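Local coordinates for protein WipB (Legionella pneumophila, PDB 5NNY) that acts as a translocated Ser/Thr phosphatase that targets the host lysosomal nutrient-sensing machinery, the chain here being its phosphatase domain, at residues Gly9-His12 against Leu16-Leu19; Gln25-Ile30 against Thr87-Arg92; Gly102-Phe107 against Gly171-Glu176; Lys110-Leu115 against Ala120-Leu125; Lys191-Ser196 against Ala282-Gly287. One frame throughout, in Å; residues are numbered along the deposited sequence.

Interaction 1. Residues Gly9-His12 against Leu16-Leu19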
# COMPACT_ATOMS: atom_id res chain seq x y z
N GLY A 9 7.19 -3.31 -7.98
CA GLY A 9 7.86 -2.15 -7.46
C GLY A 9 6.87 -1.10 -6.97
O GLY A 9 5.67 -1.33 -6.84
N ASP A 10 7.41 0.08 -6.67
CA ASP A 10 6.57 1.18 -6.20
C ASP A 10 5.70 1.66 -7.36
O ASP A 10 6.21 2.18 -8.35
CB ASP A 10 7.42 2.31 -5.64
CG ASP A 10 7.97 1.98 -4.26
OD1 ASP A 10 7.19 1.54 -3.39
OD2 ASP A 10 9.20 2.15 -4.06
N LEU A 11 4.38 1.50 -7.22
CA LEU A 11 3.45 1.84 -8.29
C LEU A 11 3.19 3.33 -8.41
O LEU A 11 2.74 3.78 -9.48
CB LEU A 11 2.12 1.11 -8.09
CG LEU A 11 2.22 -0.41 -8.21
CD1 LEU A 11 0.99 -1.06 -7.60
CD2 LEU A 11 2.37 -0.80 -9.68
N HIS A 12 3.42 4.09 -7.35
CA HIS A 12 3.07 5.52 -7.30
C HIS A 12 1.62 5.75 -7.72
O HIS A 12 1.30 6.69 -8.46
CB HIS A 12 4.04 6.34 -8.14
CG HIS A 12 5.46 6.15 -7.71
ND1 HIS A 12 5.88 6.45 -6.43
CD2 HIS A 12 6.54 5.65 -8.35
CE1 HIS A 12 7.17 6.16 -6.32
NE2 HIS A 12 7.58 5.66 -7.47
N LEU A 16 -2.93 2.10 -14.18
CA LEU A 16 -2.70 1.45 -15.47
C LEU A 16 -1.46 0.58 -15.42
O LEU A 16 -1.44 -0.53 -15.96
CB LEU A 16 -2.55 2.48 -16.59
CG LEU A 16 -2.22 1.96 -18.00
CD1 LEU A 16 -3.25 0.94 -18.57
CD2 LEU A 16 -2.07 3.14 -18.96
N LEU A 17 -0.40 1.08 -14.77
CA LEU A 17 0.77 0.24 -14.53
C LEU A 17 0.39 -1.01 -13.77
O LEU A 17 0.78 -2.12 -14.15
CB LEU A 17 1.82 1.05 -13.78
CG LEU A 17 3.07 0.32 -13.27
CD1 LEU A 17 3.85 -0.39 -14.39
CD2 LEU A 17 3.96 1.29 -12.51
N PHE A 18 -0.40 -0.86 -12.69
CA PHE A 18 -0.93 -2.00 -11.93
C PHE A 18 -1.68 -2.96 -12.85
O PHE A 18 -1.43 -4.17 -12.83
CB PHE A 18 -1.83 -1.50 -10.80
CG PHE A 18 -2.17 -2.54 -9.75
CD1 PHE A 18 -1.30 -3.57 -9.45
CD2 PHE A 18 -3.37 -2.47 -9.07
CE1 PHE A 18 -1.63 -4.51 -8.48
CE2 PHE A 18 -3.70 -3.41 -8.10
CZ PHE A 18 -2.82 -4.44 -7.80
N LEU A 19 -2.62 -2.45 -13.65
CA LEU A 19 -3.33 -3.29 -14.61
C LEU A 19 -2.36 -4.01 -15.54
O LEU A 19 -2.51 -5.21 -15.80
CB LEU A 19 -4.31 -2.45 -15.43
CG LEU A 19 -5.22 -3.30 -16.33
CD1 LEU A 19 -6.39 -3.83 -15.52
CD2 LEU A 19 -5.75 -2.51 -17.51
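Leu11 holds its CG anti to the carbonyl carbon (chi1 -66°), and this turns the branched end of the side chain toward helix 15-24. Leu17 and Phe18 answer from the helix, each with CG anti to the backbone N (chi1 173° and -166°). Leu11 CD2 goes to Leu17, where it lies 3.8 Å from Leu17 CG. Leu11 CD1 goes to Phe18 and sits 3.9 Å from Phe18 CD1, with Phe18 CG only slightly farther off. The methyl meets this ring obliquely. Leu11 is thus forked over two successive residues of the helix. The contact is wholly apolar. Leu11 and Phe18 are buried, while Leu17 keeps part of its surface exposed.

The segment 9-12 is the loop that follows strand 6-8, an outermost strand of the mixed sheet in this phosphoesterase fold. It matches the GDxH signature of calcineurin-like phosphoesterases, where the Asp and His usually bind metal. Asp10 OD1 lies close to Asp96 OD2, and His12 ND1 is hydrogen-bonded to Asp100 OD2. Leu11 points the other way from Asp10 and ties the loop to the helix that comes next in the chain. The Phe18 ring also packs on Leu111, Leu112 and Leu115 of helix 105-117. Leu16 and Leu19 of helix 15-24 pack on helix 32-42.

Interaction 2. Residues Gln25-Ile30 against Thr87-Arg92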
# COMPACT_ATOMS: atom_id res chain seq x y z
N GLN A 25 1.46 -10.74 -16.16
CA GLN A 25 1.85 -11.81 -15.26
C GLN A 25 0.78 -12.88 -15.12
O GLN A 25 0.90 -13.75 -14.26
CB GLN A 25 2.21 -11.25 -13.88
CG GLN A 25 3.55 -10.52 -13.84
CD GLN A 25 4.70 -11.41 -14.27
OE1 GLN A 25 4.82 -12.54 -13.81
NE2 GLN A 25 5.54 -10.91 -15.17
N GLY A 26 -0.26 -12.85 -15.96
CA GLY A 26 -1.26 -13.88 -15.95
C GLY A 26 -2.15 -13.94 -14.73
O GLY A 26 -2.68 -15.01 -14.40
N ILE A 27 -2.33 -12.81 -14.03
CA ILE A 27 -3.30 -12.80 -12.94
C ILE A 27 -4.71 -12.54 -13.46
O ILE A 27 -5.68 -13.11 -12.95
CB ILE A 27 -2.91 -11.77 -11.87
CG1 ILE A 27 -1.47 -11.98 -11.43
CG2 ILE A 27 -3.88 -11.86 -10.69
CD1 ILE A 27 -1.28 -13.28 -10.69
N ILE A 28 -4.87 -11.63 -14.42
CA ILE A 28 -6.19 -11.23 -14.87
C ILE A 28 -6.27 -11.31 -16.39
O ILE A 28 -5.28 -11.18 -17.10
CB ILE A 28 -6.59 -9.80 -14.43
CG1 ILE A 28 -5.69 -8.78 -15.10
CG2 ILE A 28 -6.57 -9.67 -12.92
CD1 ILE A 28 -6.04 -7.33 -14.74
N ALA A 29 -7.50 -11.50 -16.86
CA ALA A 29 -7.83 -11.40 -18.27
C ALA A 29 -8.76 -10.22 -18.49
O ALA A 29 -9.70 -9.99 -17.72
CB ALA A 29 -8.48 -12.69 -18.79
N ILE A 30 -8.48 -9.46 -19.55
CA ILE A 30 -9.27 -8.30 -19.94
C ILE A 30 -9.11 -8.18 -21.44
O ILE A 30 -8.02 -8.41 -21.97
CB ILE A 30 -8.82 -7.01 -19.20
CG1 ILE A 30 -9.76 -5.82 -19.48
CG2 ILE A 30 -7.40 -6.62 -19.60
CD1 ILE A 30 -9.29 -4.51 -18.80
N THR A 87 -5.42 -17.73 -9.16
CA THR A 87 -5.60 -17.53 -7.73
C THR A 87 -4.49 -18.15 -6.90
O THR A 87 -4.55 -18.09 -5.67
CB THR A 87 -6.95 -18.12 -7.30
OG1 THR A 87 -6.93 -19.54 -7.52
CG2 THR A 87 -8.08 -17.51 -8.10
N LYS A 88 -3.47 -18.73 -7.54
CA LYS A 88 -2.36 -19.35 -6.81
C LYS A 88 -1.11 -18.49 -6.80
O LYS A 88 -0.36 -18.50 -5.82
CB LYS A 88 -2.05 -20.72 -7.41
CG LYS A 88 -3.30 -21.57 -7.63
CD LYS A 88 -2.97 -22.97 -8.12
CE LYS A 88 -4.22 -23.85 -8.08
NZ LYS A 88 -4.78 -23.89 -6.69
N LYS A 89 -0.85 -17.77 -7.88
CA LYS A 89 0.30 -16.88 -7.95
C LYS A 89 0.19 -15.80 -6.87
O LYS A 89 -0.80 -15.06 -6.82
CB LYS A 89 0.36 -16.22 -9.32
CG LYS A 89 1.45 -16.69 -10.24
CD LYS A 89 1.92 -15.54 -11.12
CE LYS A 89 2.45 -16.05 -12.46
NZ LYS A 89 3.39 -15.07 -13.11
N LEU A 90 1.20 -15.71 -6.01
CA LEU A 90 1.22 -14.65 -5.00
C LEU A 90 1.73 -13.34 -5.59
O LEU A 90 2.74 -13.31 -6.29
CB LEU A 90 2.09 -15.04 -3.81
CG LEU A 90 2.25 -13.93 -2.75
CD1 LEU A 90 0.92 -13.61 -2.09
CD2 LEU A 90 3.27 -14.30 -1.71
N ILE A 91 1.01 -12.25 -5.29
CA ILE A 91 1.34 -10.90 -5.73
C ILE A 91 1.78 -10.11 -4.50
O ILE A 91 1.00 -9.96 -3.56
CB ILE A 91 0.14 -10.21 -6.39
CG1 ILE A 91 -0.53 -11.14 -7.40
CG2 ILE A 91 0.56 -8.91 -7.03
CD1 ILE A 91 -2.03 -10.91 -7.53
N ARG A 92 3.01 -9.61 -4.50
CA ARG A 92 3.50 -8.75 -3.43
C ARG A 92 3.64 -7.34 -3.97
O ARG A 92 4.37 -7.10 -4.94
CB ARG A 92 4.85 -9.22 -2.89
CG ARG A 92 4.83 -10.49 -2.08
CD ARG A 92 6.19 -10.73 -1.40
NE ARG A 92 6.14 -11.93 -0.55
CZ ARG A 92 6.35 -13.16 -1.00
NH1 ARG A 92 6.61 -13.33 -2.28
NH2 ARG A 92 6.27 -14.20 -0.18
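Lys89 and Gln25 meet at the polar end of this contact. Lys89 NZ donates a hydrogen bond of 3.0 Å to the backbone O of Gln25. The bond is bent at the acceptor, with a C=O...N angle of 131°, and the donor is tilted 24° from the carbonyl plane. Gln25 OE1 also lies 3.0 Å from Lys89 NZ, and the two side chains cross at about a right angle. The aliphatic part of Lys89 lies against Ile27, with Ile27 CD1 3.6 Å from Lys89 CB. Ile27 and Ile91 reach toward each other tip to tip. Chi1 of -52° sets Ile27 CG2 anti to the backbone N and turns it to Ile91 CD1, 3.8 Å away.

A Schellman motif ends helix 15-24, with Gly26 as its C-prime residue at positive phi. Gln25 is the first residue past the helix, so Lys89 NZ meets a carbonyl at the helix C-terminal end, where its charge is probably favourable.

Farther out, Asn86 OD1 accepts hydrogen bonds from the backbone N of Lys88 and Lys89. Ile91 also packs on Met8 and Phe122. Strand 28-29 pairs antiparallel with strand 83-84, and the backbone of Ile27 is hydrogen-bonded to Ile85.

Interaction 3. Residues Gly102-Phe107 against Gly171-Glu176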
# COMPACT_ATOMS: atom_id res chain seq x y z
N GLY A 102 -0.10 9.21 -8.91
CA GLY A 102 -1.10 8.76 -9.87
C GLY A 102 -2.40 9.56 -9.81
O GLY A 102 -2.57 10.50 -9.02
N VAL A 103 -3.35 9.14 -10.65
CA VAL A 103 -4.50 10.00 -10.97
C VAL A 103 -5.49 10.08 -9.80
O VAL A 103 -5.92 11.17 -9.41
CB VAL A 103 -5.19 9.53 -12.26
CG1 VAL A 103 -6.47 10.32 -12.46
CG2 VAL A 103 -4.28 9.71 -13.44
N ILE A 104 -5.94 8.93 -9.31
CA ILE A 104 -6.94 8.92 -8.24
C ILE A 104 -6.94 7.56 -7.57
O ILE A 104 -6.94 6.52 -8.24
CB ILE A 104 -8.35 9.31 -8.75
CG1 ILE A 104 -9.31 9.57 -7.58
CG2 ILE A 104 -8.90 8.29 -9.75
CD1 ILE A 104 -10.61 10.27 -8.01
N ASP A 105 -6.97 7.56 -6.23
CA ASP A 105 -6.86 6.31 -5.49
C ASP A 105 -8.05 5.39 -5.71
O ASP A 105 -7.91 4.18 -5.51
CB ASP A 105 -6.71 6.57 -3.99
CG ASP A 105 -5.30 6.95 -3.61
OD1 ASP A 105 -4.38 6.64 -4.41
OD2 ASP A 105 -5.11 7.59 -2.53
N TYR A 106 -9.20 5.93 -6.11
CA TYR A 106 -10.36 5.09 -6.40
C TYR A 106 -10.02 3.98 -7.38
O TYR A 106 -10.54 2.87 -7.26
CB TYR A 106 -11.49 5.95 -6.97
CG TYR A 106 -12.81 5.23 -7.06
CD1 TYR A 106 -13.58 5.04 -5.93
CD2 TYR A 106 -13.27 4.71 -8.28
CE1 TYR A 106 -14.80 4.37 -6.00
CE2 TYR A 106 -14.49 4.03 -8.36
CZ TYR A 106 -15.24 3.88 -7.22
OH TYR A 106 -16.45 3.23 -7.27
N PHE A 107 -9.16 4.26 -8.36
CA PHE A 107 -8.90 3.29 -9.43
C PHE A 107 -8.24 2.03 -8.89
O PHE A 107 -8.67 0.91 -9.19
CB PHE A 107 -8.03 3.92 -10.52
CG PHE A 107 -8.75 4.98 -11.36
CD1 PHE A 107 -10.14 5.02 -11.45
CD2 PHE A 107 -8.00 5.87 -12.11
CE1 PHE A 107 -10.77 5.97 -12.25
CE2 PHE A 107 -8.62 6.81 -12.93
CZ PHE A 107 -10.02 6.86 -13.00
N GLY A 171 -19.37 14.91 -4.23
CA GLY A 171 -20.49 14.01 -4.19
C GLY A 171 -20.46 12.89 -5.20
O GLY A 171 -21.46 12.18 -5.34
N ALA A 172 -19.35 12.69 -5.90
CA ALA A 172 -19.27 11.65 -6.93
C ALA A 172 -18.80 10.31 -6.38
O ALA A 172 -19.08 9.26 -6.99
CB ALA A 172 -18.33 12.10 -8.05
N ILE A 173 -18.09 10.31 -5.25
CA ILE A 173 -17.61 9.09 -4.60
C ILE A 173 -18.04 9.15 -3.15
O ILE A 173 -18.02 10.23 -2.53
CB ILE A 173 -16.08 8.94 -4.74
CG1 ILE A 173 -15.69 8.75 -6.20
CG2 ILE A 173 -15.53 7.78 -3.88
CD1 ILE A 173 -14.18 8.68 -6.43
N SER A 174 -18.43 8.01 -2.58
CA SER A 174 -18.92 7.99 -1.21
C SER A 174 -17.82 7.59 -0.23
O SER A 174 -16.98 6.74 -0.52
CB SER A 174 -20.10 7.02 -1.05
OG SER A 174 -19.68 5.67 -1.05
N ASN A 175 -17.83 8.23 0.94
CA ASN A 175 -16.99 7.75 2.04
C ASN A 175 -17.27 6.28 2.35
O ASN A 175 -16.34 5.51 2.62
CB ASN A 175 -17.20 8.57 3.31
CG ASN A 175 -16.58 9.95 3.22
OD1 ASN A 175 -15.42 10.12 2.84
ND2 ASN A 175 -17.37 10.95 3.58
N GLU A 176 -18.54 5.88 2.33
CA GLU A 176 -18.85 4.51 2.73
C GLU A 176 -18.20 3.48 1.80
O GLU A 176 -17.71 2.45 2.26
CB GLU A 176 -20.37 4.26 2.82
CG GLU A 176 -21.24 5.26 3.66
CD GLU A 176 -20.68 5.74 5.03
OE1 GLU A 176 -21.35 6.58 5.67
OE2 GLU A 176 -19.60 5.30 5.49
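Ile173 meets Tyr106 and Ile104 through apolar contacts alone. Its CD1 methyl lies 3.7 Å from Tyr106 CD1 and 3.8 Å from Tyr106 CG. Its second branch follows the same side of the ring, with CG2 3.9 Å from Tyr106 CD1. The approach to the ring is oblique. Ile173 has CG1 anti to the carbonyl carbon (chi1 -66°) and CG2 anti to the backbone N, and in this way both branches reach the tyrosine. Ile104 adds a looser touch, its CD1 being 4.2 Å from Ile173 CD1.

The polar interactions lie around this apolar patch. Tyr106 OH is hydrogen-bonded to Glu177 OE1, just past the segment, and to Asn76 ND2 of helix 64-79. Ser174 is the N-cap of helix 175-186, and its OG bonds to Glu177 N. Gly171 closes the preceding helix 159-169 with a Schellman motif. Ile173 thus sits in the short turn between two helices, and it meets the start of helix 105-117.

The chemistry is divided along the tyrosine. Its CB and the near side of its ring give an apolar surface to Ile173, while its hydroxyl reaches Glu177. Tyr106 thereby joins helix 105-117 to the turn through its ring and to helix 175-186 through its hydroxyl.

Interaction 4. Residues Lys110-Leu115 against Ala120-Leu125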
# COMPACT_ATOMS: atom_id res chain seq x y z
N LYS A 110 -10.54 -0.06 -6.46
CA LYS A 110 -11.48 -0.96 -7.13
C LYS A 110 -10.77 -2.18 -7.68
O LYS A 110 -11.35 -3.28 -7.71
CB LYS A 110 -12.20 -0.24 -8.27
CG LYS A 110 -13.21 0.80 -7.81
CD LYS A 110 -14.17 0.24 -6.76
CE LYS A 110 -15.49 -0.23 -7.38
NZ LYS A 110 -16.33 -0.97 -6.37
N LEU A 111 -9.52 -2.01 -8.13
CA LEU A 111 -8.74 -3.15 -8.60
C LEU A 111 -8.44 -4.12 -7.47
O LEU A 111 -8.58 -5.34 -7.63
CB LEU A 111 -7.44 -2.69 -9.27
CG LEU A 111 -7.62 -2.27 -10.73
CD1 LEU A 111 -6.36 -1.63 -11.25
CD2 LEU A 111 -7.99 -3.48 -11.62
N LEU A 112 -8.00 -3.59 -6.32
CA LEU A 112 -7.78 -4.44 -5.15
C LEU A 112 -9.06 -5.18 -4.76
O LEU A 112 -9.01 -6.36 -4.41
CB LEU A 112 -7.27 -3.60 -3.97
CG LEU A 112 -5.91 -2.92 -4.16
CD1 LEU A 112 -5.53 -2.06 -2.95
CD2 LEU A 112 -4.82 -3.98 -4.47
N GLN A 113 -10.20 -4.49 -4.78
CA GLN A 113 -11.46 -5.14 -4.42
C GLN A 113 -11.79 -6.31 -5.35
O GLN A 113 -12.21 -7.38 -4.89
CB GLN A 113 -12.58 -4.10 -4.45
CG GLN A 113 -13.94 -4.60 -3.98
CD GLN A 113 -14.95 -3.46 -4.00
OE1 GLN A 113 -15.02 -2.73 -4.99
NE2 GLN A 113 -15.69 -3.28 -2.92
N ALA A 114 -11.61 -6.12 -6.65
CA ALA A 114 -11.84 -7.22 -7.60
C ALA A 114 -10.86 -8.36 -7.39
O ALA A 114 -11.24 -9.54 -7.46
CB ALA A 114 -11.75 -6.70 -9.03
N LEU A 115 -9.59 -8.05 -7.13
CA LEU A 115 -8.62 -9.10 -6.82
C LEU A 115 -9.09 -9.92 -5.62
O LEU A 115 -9.11 -11.16 -5.66
CB LEU A 115 -7.25 -8.49 -6.55
CG LEU A 115 -6.50 -7.98 -7.79
CD1 LEU A 115 -5.23 -7.23 -7.40
CD2 LEU A 115 -6.16 -9.16 -8.73
N ALA A 120 -7.81 -13.74 -5.68
CA ALA A 120 -6.38 -13.63 -5.93
C ALA A 120 -5.62 -13.52 -4.61
O ALA A 120 -6.16 -13.09 -3.59
CB ALA A 120 -6.08 -12.42 -6.83
N ASP A 121 -4.38 -13.98 -4.63
CA ASP A 121 -3.52 -13.96 -3.46
C ASP A 121 -2.59 -12.76 -3.56
O ASP A 121 -1.78 -12.69 -4.49
CB ASP A 121 -2.73 -15.27 -3.37
CG ASP A 121 -2.01 -15.43 -2.04
OD1 ASP A 121 -2.34 -14.69 -1.09
OD2 ASP A 121 -1.12 -16.30 -1.96
N PHE A 122 -2.71 -11.80 -2.64
CA PHE A 122 -1.91 -10.60 -2.72
C PHE A 122 -1.56 -10.08 -1.33
O PHE A 122 -2.26 -10.32 -0.35
CB PHE A 122 -2.59 -9.49 -3.56
CG PHE A 122 -3.84 -8.89 -2.95
CD1 PHE A 122 -5.07 -9.51 -3.10
CD2 PHE A 122 -3.79 -7.66 -2.30
CE1 PHE A 122 -6.22 -8.94 -2.57
CE2 PHE A 122 -4.92 -7.08 -1.76
CZ PHE A 122 -6.15 -7.72 -1.90
N GLU A 123 -0.43 -9.39 -1.23
CA GLU A 123 -0.09 -8.73 0.02
C GLU A 123 0.53 -7.38 -0.29
O GLU A 123 1.16 -7.19 -1.33
CB GLU A 123 0.87 -9.55 0.89
CG GLU A 123 2.15 -9.92 0.20
CD GLU A 123 2.98 -10.88 1.01
OE1 GLU A 123 4.21 -10.73 1.00
OE2 GLU A 123 2.40 -11.77 1.68
N ILE A 124 0.34 -6.46 0.65
CA ILE A 124 0.70 -5.05 0.52
C ILE A 124 1.63 -4.70 1.66
O ILE A 124 1.27 -4.84 2.83
CB ILE A 124 -0.55 -4.15 0.55
CG1 ILE A 124 -1.50 -4.57 -0.56
CG2 ILE A 124 -0.16 -2.69 0.36
CD1 ILE A 124 -2.88 -3.90 -0.48
N LEU A 125 2.83 -4.25 1.32
CA LEU A 125 3.84 -3.93 2.32
C LEU A 125 3.62 -2.50 2.79
O LEU A 125 3.46 -1.59 1.96
CB LEU A 125 5.25 -4.11 1.77
CG LEU A 125 5.62 -5.59 1.70
CD1 LEU A 125 6.81 -5.81 0.79
CD2 LEU A 125 5.90 -6.13 3.10
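Phe122 and Leu112 stand at the apolar centre, with Leu115 and Ile124 beside them. The side chains of Leu112 and Phe122 cross at about a right angle, and Leu112 CD2 lies 4.1 Å from Phe122 CE2. The other methyl of Leu112 meets Ile124 tip to tip, CD1 to CD1 at 4.1 Å. Ile124 CD1 also lies at the edge of the Phe122 ring, in its plane. At the other CE atom, Phe122 CE1 is 4.1 Å from Leu115 CB. The ring reaches the helix with CG placed between its backbone N and carbonyl carbon (chi1 68°). Its end comes near the backbone too, as Phe122 CZ is 4.0 Å from Leu112 O. Nearer the turn, Leu115 CD2 packs on Ala120 CB at 3.8 Å.

These residues belong to the beta-alpha-beta unit of strand 90-93, helix 105-117 and strand 121-125. The contact lays the helix against the second strand of the unit. Segments 110-115 and 121-125 run at 140° to each other, with axes 9.9 Å apart at closest. Tyr186 of helix 175-186 touches Leu112 and Ile124, and the Phe122 ring stacks with His189.

At the polar edge, Ala120 N donates to Leu115 O over 2.9 Å, with an N-H...O angle of 153°. This bond spans the connection from helix to strand. On the outer side of the helix, Lys110 NZ donates to Gln113 OE1 at 2.6 Å. The same ammonium forms a salt bridge with Glu177 OE2 of helix 175-186.

Interaction 5. Residues Lys191-Ser196 against Ala282-Gly287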
# COMPACT_ATOMS: atom_id res chain seq x y z
N LYS A 191 0.87 -5.97 5.43
CA LYS A 191 1.93 -6.58 6.22
C LYS A 191 3.02 -5.53 6.40
O LYS A 191 3.28 -4.76 5.49
CB LYS A 191 2.53 -7.82 5.54
CG LYS A 191 1.51 -8.87 5.15
CD LYS A 191 1.64 -10.10 6.01
CE LYS A 191 0.88 -11.28 5.43
NZ LYS A 191 1.71 -12.02 4.43
N ILE A 192 3.63 -5.50 7.59
CA ILE A 192 4.78 -4.62 7.79
C ILE A 192 5.96 -5.12 6.99
O ILE A 192 6.62 -4.37 6.26
CB ILE A 192 5.15 -4.50 9.28
CG1 ILE A 192 3.97 -4.11 10.15
CG2 ILE A 192 6.27 -3.48 9.46
CD1 ILE A 192 4.35 -4.01 11.61
N ILE A 193 6.28 -6.40 7.15
CA ILE A 193 7.34 -7.06 6.41
C ILE A 193 6.79 -8.42 6.00
O ILE A 193 5.80 -8.91 6.56
CB ILE A 193 8.65 -7.21 7.22
CG1 ILE A 193 8.38 -7.91 8.55
CG2 ILE A 193 9.33 -5.87 7.44
CD1 ILE A 193 9.62 -8.19 9.36
N SER A 194 7.44 -9.04 5.02
CA SER A 194 7.00 -10.35 4.53
C SER A 194 8.23 -11.17 4.14
O SER A 194 9.37 -10.71 4.28
CB SER A 194 6.03 -10.19 3.36
OG SER A 194 5.47 -11.46 3.05
N TYR A 195 7.99 -12.38 3.63
CA TYR A 195 9.13 -13.25 3.30
C TYR A 195 8.73 -14.34 2.31
O TYR A 195 7.56 -14.71 2.18
CB TYR A 195 9.74 -13.87 4.56
CG TYR A 195 8.78 -14.77 5.30
CD1 TYR A 195 8.58 -16.09 4.89
CD2 TYR A 195 8.06 -14.31 6.40
CE1 TYR A 195 7.69 -16.90 5.53
CE2 TYR A 195 7.17 -15.11 7.06
CZ TYR A 195 7.00 -16.42 6.63
OH TYR A 195 6.10 -17.22 7.28
N SER A 196 9.75 -14.87 1.64
CA SER A 196 9.67 -16.13 0.92
C SER A 196 10.72 -17.05 1.52
O SER A 196 11.88 -16.67 1.65
CB SER A 196 9.93 -15.94 -0.58
OG SER A 196 9.95 -17.20 -1.23
N ALA A 282 8.13 3.56 12.38
CA ALA A 282 8.57 4.65 11.52
C ALA A 282 9.91 4.33 10.86
O ALA A 282 10.09 4.53 9.65
CB ALA A 282 8.65 5.96 12.32
N ALA A 283 10.85 3.80 11.64
CA ALA A 283 12.16 3.44 11.09
C ALA A 283 12.04 2.40 9.97
O ALA A 283 12.73 2.48 8.96
CB ALA A 283 13.05 2.92 12.22
N THR A 284 11.10 1.47 10.11
CA THR A 284 10.94 0.43 9.09
C THR A 284 10.32 0.99 7.81
O THR A 284 10.81 0.75 6.70
CB THR A 284 10.10 -0.72 9.65
OG1 THR A 284 10.81 -1.33 10.74
CG2 THR A 284 9.84 -1.79 8.58
N VAL A 285 9.23 1.75 7.92
CA VAL A 285 8.58 2.23 6.70
C VAL A 285 9.45 3.28 6.00
O VAL A 285 9.37 3.43 4.78
CB VAL A 285 7.16 2.77 6.97
CG1 VAL A 285 6.25 1.65 7.47
CG2 VAL A 285 7.17 3.96 7.93
N TRP A 286 10.26 4.04 6.75
CA TRP A 286 11.13 5.02 6.10
C TRP A 286 12.51 4.47 5.76
O TRP A 286 13.26 5.13 5.03
CB TRP A 286 11.27 6.30 6.96
CG TRP A 286 10.03 7.21 6.93
CD1 TRP A 286 9.05 7.30 7.88
CD2 TRP A 286 9.65 8.12 5.88
NE1 TRP A 286 8.09 8.22 7.49
CE2 TRP A 286 8.44 8.73 6.27
CE3 TRP A 286 10.23 8.48 4.66
CZ2 TRP A 286 7.81 9.68 5.48
CZ3 TRP A 286 9.59 9.39 3.87
CH2 TRP A 286 8.40 9.99 4.28
N GLY A 287 12.86 3.28 6.25
CA GLY A 287 14.16 2.72 5.93
C GLY A 287 15.31 3.44 6.59
O GLY A 287 16.40 3.55 6.01
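Ile192 and Thr284 cross at about a right angle and touch through their methyl branches. In the conformer of Ile192 described, its CG2 lies 4.0 Å from Thr284 CG2. Chi1 (-53° to Ile192 CG1, -64° to Thr284 OG1) puts these atoms beside the backbone N and leaves each CG2 anti to it. Ile193 reaches the same threonine methyl with its own CG2, at a longer 4.3 Å from Thr284 CG2. One methyl of the helix thus serves two successive isoleucines. The contact is small and apolar, and all three residues are buried.

The hydroxyl of Thr284 belongs to the helix. Its OG1 is hydrogen-bonded to Val280 O, one turn earlier in helix 280-286, and this leaves CG2 to meet the isoleucines. The helix ends in a Schellman motif with Gly287 as the C-prime residue. Strand 190-198 is part of the mixed sheet of the phosphoesterase fold, between strands 121-125 and 203-208, and is interrupted near Ile192.

Asn244 of helix 233-253 grips this part of the chain, bonding to Ile192 N through OD1 and to Ile193 O through ND2. Helix 214-224 packs alongside, with Leu220 on Thr284, Phe224 on Ile192 and Ile217 on Ile193.

All five contacts are largely buried, but they differ in chemistry. Interactions 1, 3 and 5 are apolar across their segments. Interaction 2 adds a lysine-to-carbonyl bond and interaction 4 a backbone bond. Interactions 3 and 4 share helix 105-117, one using its start and the other its middle. Interaction 1 touches interaction 4 through Phe18. Interactions 2, 4 and 5 reach the same mixed sheet. There, in the conformer described, Glu123 of interaction 4 forms salt bridges with Arg92 of interaction 2 and Lys191 of interaction 5. Interactions 3 and 5 lie on opposite sides of the chain's centre, about 27 Å apart between centres.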